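Local atomic coordinates of hypothetical methylmalonyl-CoA decarboxylase alpha subunit (Sulfolobus tokodaii, PDB entry 1X0U), a protein that is probably the carboxyl transferase subunit of a biotin-dependent enzyme complex, a hexamer whose chains carry crotonase-like folds. Residues 337-342 against 368-373; 311-317 against 344-349. All coordinates share one frame; numbering follows the deposited sequence.

Contact 1 (337-342 against 368-373); sequences FGGSID and DTPGYV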
loop_
_atom_site.group_PDB
_atom_site.type_symbol
_atom_site.label_atom_id
_atom_site.label_comp_id
_atom_site.label_asym_id
_atom_site.label_seq_id
_atom_site.Cartn_x
_atom_site.Cartn_y
_atom_site.Cartn_z
ATOM N N PHE A 337 5.409 -11.799 -46.953
ATOM C CA PHE A 337 3.963 -11.601 -46.887
ATOM C C PHE A 337 3.585 -10.122 -47.135
ATOM O O PHE A 337 2.495 -9.671 -46.771
ATOM C CB PHE A 337 3.422 -12.055 -45.520
ATOM C CG PHE A 337 3.105 -13.530 -45.442
ATOM C CD1 PHE A 337 3.354 -14.246 -44.275
ATOM C CD2 PHE A 337 2.543 -14.194 -46.525
ATOM C CE1 PHE A 337 3.046 -15.611 -44.193
ATOM C CE2 PHE A 337 2.231 -15.552 -46.454
ATOM C CZ PHE A 337 2.484 -16.261 -45.285
ATOM N N GLY A 338 4.494 -9.382 -47.767
ATOM C CA GLY A 338 4.235 -7.985 -48.047
ATOM C C GLY A 338 4.043 -7.183 -46.774
ATOM O O GLY A 338 3.490 -6.095 -46.811
ATOM N N GLY A 339 4.501 -7.718 -45.645
ATOM C CA GLY A 339 4.356 -7.011 -44.384
ATOM C C GLY A 339 3.024 -7.290 -43.716
ATOM O O GLY A 339 2.734 -6.766 -42.650
ATOM N N SER A 340 2.198 -8.103 -44.361
ATOM C CA SER A 340 0.906 -8.463 -43.805
ATOM C C SER A 340 1.159 -9.213 -42.504
ATOM O O SER A 340 2.081 -10.038 -42.416
ATOM C CB SER A 340 0.138 -9.358 -44.774
ATOM O OG SER A 340 -0.044 -8.716 -46.024
ATOM N N ILE A 341 0.353 -8.918 -41.493
ATOM C CA ILE A 341 0.512 -9.575 -40.211
ATOM C C ILE A 341 -0.135 -10.950 -40.299
ATOM O O ILE A 341 -1.102 -11.159 -41.041
ATOM C CB ILE A 341 -0.082 -8.713 -39.063
ATOM C CG1 ILE A 341 -0.506 -9.602 -37.898
ATOM C CG2 ILE A 341 -1.226 -7.870 -39.587
ATOM C CD1 ILE A 341 0.628 -10.223 -37.182
ATOM N N ASP A 342 0.414 -11.880 -39.528
ATOM C CA ASP A 342 -0.014 -13.268 -39.542
ATOM C C ASP A 342 -0.130 -13.864 -38.128
ATOM O O ASP A 342 0.261 -13.226 -37.164
ATOM C CB ASP A 342 1.035 -14.022 -40.354
ATOM C CG ASP A 342 0.661 -15.418 -40.619
ATOM O OD1 ASP A 342 -0.506 -15.635 -41.011
ATOM O OD2 ASP A 342 1.537 -16.290 -40.446
ATOM N N ASP A 368 4.465 -0.464 -41.736
ATOM C CA ASP A 368 4.279 -0.640 -43.171
ATOM C C ASP A 368 3.610 -1.986 -43.355
ATOM O O ASP A 368 4.226 -2.957 -43.767
ATOM C CB ASP A 368 5.608 -0.597 -43.938
ATOM C CG ASP A 368 5.401 -0.570 -45.444
ATOM O OD1 ASP A 368 4.240 -0.387 -45.882
ATOM O OD2 ASP A 368 6.397 -0.727 -46.190
ATOM N N THR A 369 2.331 -2.033 -43.020
ATOM C CA THR A 369 1.561 -3.257 -43.119
ATOM C C THR A 369 0.199 -2.961 -43.741
ATOM O O THR A 369 -0.485 -2.016 -43.342
ATOM C CB THR A 369 1.392 -3.905 -41.719
ATOM O OG1 THR A 369 0.539 -5.051 -41.817
ATOM C CG2 THR A 369 0.805 -2.902 -40.721
ATOM N N PRO A 370 -0.200 -3.760 -44.740
ATOM C CA PRO A 370 -1.467 -3.628 -45.458
ATOM C C PRO A 370 -2.628 -4.368 -44.798
ATOM O O PRO A 370 -3.774 -4.239 -45.229
ATOM C CB PRO A 370 -1.134 -4.223 -46.815
ATOM C CG PRO A 370 -0.292 -5.392 -46.420
ATOM C CD PRO A 370 0.637 -4.803 -45.368
ATOM N N GLY A 371 -2.334 -5.151 -43.763
ATOM C CA GLY A 371 -3.382 -5.907 -43.098
ATOM C C GLY A 371 -2.909 -7.296 -42.710
ATOM O O GLY A 371 -1.738 -7.484 -42.429
ATOM N N TYR A 372 -3.814 -8.272 -42.712
ATOM C CA TYR A 372 -3.474 -9.640 -42.330
ATOM C C TYR A 372 -3.476 -10.602 -43.506
ATOM O O TYR A 372 -4.064 -10.314 -44.540
ATOM C CB TYR A 372 -4.453 -10.145 -41.256
ATOM C CG TYR A 372 -4.425 -9.316 -39.987
ATOM C CD1 TYR A 372 -4.937 -8.012 -39.970
ATOM C CD2 TYR A 372 -3.790 -9.792 -38.832
ATOM C CE1 TYR A 372 -4.799 -7.203 -38.840
ATOM C CE2 TYR A 372 -3.652 -8.996 -37.710
ATOM C CZ TYR A 372 -4.149 -7.702 -37.723
ATOM O OH TYR A 372 -3.934 -6.884 -36.647
ATOM N N VAL A 373 -2.807 -11.744 -43.341
ATOM C CA VAL A 373 -2.756 -12.773 -44.379
ATOM C C VAL A 373 -4.126 -13.434 -44.439
ATOM O O VAL A 373 -4.594 -13.995 -43.456
ATOM C CB VAL A 373 -1.696 -13.843 -44.058
ATOM C CG1 VAL A 373 -1.828 -15.021 -45.019
ATOM C CG2 VAL A 373 -0.308 -13.233 -44.149
HETATM O O HOH W 1 4.917 -3.721 -46.492
HETATM O O HOH W 2 -2.620 -7.949 -45.721
#

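Contact 2 (311-317 against 344-349); sequences WAQNIIV and DAADKA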
loop_
_atom_site.group_PDB
_atom_site.type_symbol
_atom_site.label_atom_id
_atom_site.label_comp_id
_atom_site.label_asym_id
_atom_site.label_seq_id
_atom_site.Cartn_x
_atom_site.Cartn_y
_atom_site.Cartn_z
ATOM N N TRP A 311 11.864 -17.029 -37.579
ATOM C CA TRP A 311 10.456 -17.419 -37.466
ATOM C C TRP A 311 9.585 -16.208 -37.812
ATOM O O TRP A 311 9.834 -15.103 -37.335
ATOM C CB TRP A 311 10.150 -17.899 -36.035
ATOM C CG TRP A 311 8.773 -18.476 -35.860
ATOM C CD1 TRP A 311 8.217 -19.500 -36.574
ATOM C CD2 TRP A 311 7.794 -18.087 -34.890
ATOM N NE1 TRP A 311 6.954 -19.776 -36.107
ATOM C CE2 TRP A 311 6.669 -18.925 -35.073
ATOM C CE3 TRP A 311 7.757 -17.115 -33.881
ATOM C CZ2 TRP A 311 5.519 -18.819 -34.281
ATOM C CZ3 TRP A 311 6.608 -17.011 -33.093
ATOM C CH2 TRP A 311 5.508 -17.860 -33.298
ATOM N N ALA A 312 8.573 -16.414 -38.647
ATOM C CA ALA A 312 7.684 -15.325 -39.047
ATOM C C ALA A 312 8.482 -14.051 -39.369
ATOM O O ALA A 312 8.465 -13.081 -38.603
ATOM C CB ALA A 312 6.674 -15.044 -37.932
ATOM N N GLN A 313 9.187 -14.064 -40.498
ATOM C CA GLN A 313 9.982 -12.914 -40.918
ATOM C C GLN A 313 8.983 -11.842 -41.335
ATOM O O GLN A 313 9.328 -10.731 -41.713
ATOM C CB GLN A 313 10.905 -13.324 -42.062
ATOM C CG GLN A 313 11.741 -14.537 -41.702
ATOM C CD GLN A 313 12.954 -14.712 -42.590
ATOM O OE1 GLN A 313 12.835 -15.002 -43.789
ATOM N NE2 GLN A 313 14.138 -14.533 -42.006
ATOM N N ASN A 314 7.731 -12.256 -41.233
ATOM C CA ASN A 314 6.513 -11.509 -41.481
ATOM C C ASN A 314 6.669 -10.138 -40.770
ATOM O O ASN A 314 6.272 -9.100 -41.300
ATOM C CB ASN A 314 5.388 -12.397 -40.893
ATOM C CG ASN A 314 4.023 -11.785 -40.981
ATOM O OD1 ASN A 314 3.803 -10.649 -40.568
ATOM N ND2 ASN A 314 3.079 -12.549 -41.489
ATOM N N ILE A 315 7.242 -10.147 -39.562
ATOM C CA ILE A 315 7.500 -8.914 -38.817
ATOM C C ILE A 315 8.849 -9.042 -38.135
ATOM O O ILE A 315 9.327 -10.148 -37.899
ATOM C CB ILE A 315 6.417 -8.584 -37.727
ATOM C CG1 ILE A 315 6.698 -9.333 -36.426
ATOM C CG2 ILE A 315 5.043 -8.935 -38.245
ATOM C CD1 ILE A 315 6.447 -10.809 -36.492
ATOM N N ILE A 316 9.462 -7.912 -37.819
ATOM C CA ILE A 316 10.771 -7.915 -37.178
ATOM C C ILE A 316 10.718 -7.334 -35.777
ATOM O O ILE A 316 10.064 -6.312 -35.533
ATOM C CB ILE A 316 11.777 -7.088 -37.977
ATOM C CG1 ILE A 316 11.845 -7.599 -39.423
ATOM C CG2 ILE A 316 13.135 -7.157 -37.310
ATOM C CD1 ILE A 316 12.267 -6.519 -40.433
ATOM N N VAL A 317 11.410 -7.989 -34.852
ATOM C CA VAL A 317 11.465 -7.530 -33.471
ATOM C C VAL A 317 12.853 -7.791 -32.932
ATOM O O VAL A 317 13.474 -8.803 -33.256
ATOM C CB VAL A 317 10.423 -8.256 -32.556
ATOM C CG1 VAL A 317 8.997 -7.954 -33.037
ATOM C CG2 VAL A 317 10.691 -9.775 -32.522
ATOM N N ASP A 344 1.533 -16.437 -36.706
ATOM C CA ASP A 344 2.862 -16.613 -36.143
ATOM C C ASP A 344 3.472 -15.277 -35.745
ATOM O O ASP A 344 4.054 -15.141 -34.671
ATOM C CB ASP A 344 3.783 -17.302 -37.159
ATOM C CG ASP A 344 3.433 -18.767 -37.375
ATOM O OD1 ASP A 344 4.050 -19.401 -38.258
ATOM O OD2 ASP A 344 2.555 -19.288 -36.669
ATOM N N ALA A 345 3.335 -14.293 -36.626
ATOM C CA ALA A 345 3.890 -12.963 -36.402
ATOM C C ALA A 345 3.199 -12.272 -35.238
ATOM O O ALA A 345 3.844 -11.614 -34.423
ATOM C CB ALA A 345 3.759 -12.135 -37.671
ATOM N N ALA A 346 1.885 -12.421 -35.159
ATOM C CA ALA A 346 1.143 -11.823 -34.059
ATOM C C ALA A 346 1.693 -12.408 -32.747
ATOM O O ALA A 346 1.887 -11.677 -31.764
ATOM C CB ALA A 346 -0.348 -12.126 -34.202
ATOM N N ASP A 347 1.964 -13.718 -32.736
ATOM C CA ASP A 347 2.503 -14.363 -31.535
ATOM C C ASP A 347 3.895 -13.842 -31.209
ATOM O O ASP A 347 4.204 -13.499 -30.074
ATOM C CB ASP A 347 2.572 -15.887 -31.704
ATOM C CG ASP A 347 1.218 -16.539 -31.604
ATOM O OD1 ASP A 347 0.312 -15.929 -31.014
ATOM O OD2 ASP A 347 1.064 -17.665 -32.105
ATOM N N LYS A 348 4.738 -13.801 -32.225
ATOM C CA LYS A 348 6.095 -13.314 -32.071
ATOM C C LYS A 348 6.086 -11.886 -31.504
ATOM O O LYS A 348 6.698 -11.605 -30.478
ATOM C CB LYS A 348 6.769 -13.373 -33.441
ATOM C CG LYS A 348 8.058 -12.592 -33.612
ATOM C CD LYS A 348 8.621 -12.925 -34.992
ATOM C CE LYS A 348 9.759 -12.027 -35.420
ATOM N NZ LYS A 348 10.315 -12.542 -36.720
ATOM N N ALA A 349 5.374 -10.990 -32.171
ATOM C CA ALA A 349 5.303 -9.597 -31.729
ATOM C C ALA A 349 4.693 -9.432 -30.336
ATOM O O ALA A 349 5.287 -8.798 -29.464
ATOM C CB ALA A 349 4.503 -8.763 -32.749
HETATM O O HOH W 3 6.025 -18.135 -39.635
HETATM O O HOH W 4 12.566 -10.868 -35.980
#

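Contact 1 (337-342 against 368-373)
V373 lays CG2 over one face of the F337 ring, 3.7 Å from the ring centroid and nearly above it, while the Y372 ring has I341 against one of its faces, with CG2 over the ring centre. V373 CG2 stands beside its own backbone N, the rotation that turns this methyl to F337; the two side chains cross at about a right angle. I341 and Y372 also form a single backbone bridge: I341 N gives a hydrogen bond of 2.7 Å to G371 O, in the carbonyl plane, and V373 N returns one of 2.9 Å to I341 O. Toward strand 363-369, T369 OG1 donates to G339 O (2.9 Å) from above the carbonyl plane. OG1 lies anti to the T369 backbone N (chi1 175°), which brings the hydroxyl to the glycine turn. F337 O accepts from S340 N and from S340 OG, so the turn is tied from within; a water donates to S340 OG (2.7 Å) and Y372 O (3.0 Å), and another joins G338 O to D368 O. The carboxylate of D368 faces elsewhere, to Y289, R407 and K408, and Y372 also packs on V200 of a second subunit. Main-chain polar groups thus carry most of the bonding, joining the 337-342 loop to the end of strand 363-369 and the loop that follows it, with methyl-on-ring packing beside them.

Contact 2 (311-317 against 344-349)
Strand 315-317 and helix 344-349 run nearly parallel, their axes 8.8 Å apart and 15° from alignment, with W311 and A312 of the preceding loop meeting the first helical turn. K348 is the central side chain: CG is anti to the backbone N (chi1 165°) and the chain stays extended to its end, carrying NZ across to the loop. There NZ donates to W311 O (2.7 Å) and I315 O (2.8 Å), both nearly in line with their C=O bonds, and to A312 O (2.7 Å) from well above that carbonyl plane. H308 O and a water also accept, five acceptors for three N-H groups, so some must share. The methylenes of K348 slide past V317 CG2 and W311, and CD meets I315 CD1. The W311 indole receives D344 CB over one face, off toward the rim, with D347 CB at its edge; its NE1 bonds to K228 O. I315 CD1 and CG2 press on the A345 methyl. D347 forms a salt bridge with K389, and W311 packs on R385 of a second subunit. A buried ammonium held mainly by main-chain carbonyls would probably keep its positive charge, linking carbonyls of the loop and strand start to the helix.

Overall arrangement
Contact 2 is the more buried: its centre lies about 10 Å from the centre of the chain, that of contact 1 about 21 Å, and contact 1 includes the exposed F337. Their centres are about 11 Å apart and they touch, I341 packing on A346. Both reach the sheet that contains strands 315-322 and 363-369, and helix 343-358, which starts just after D342, connects onward to 363-369. The chemistry follows the setting: contact 2 joins a strand and its preceding loop to a helix through one lysine, an indole and apolar side chains, while contact 1 joins a loop to a strand's end and the loop after it through backbone and hydroxyl bonds, waters and methyl-on-ring packing.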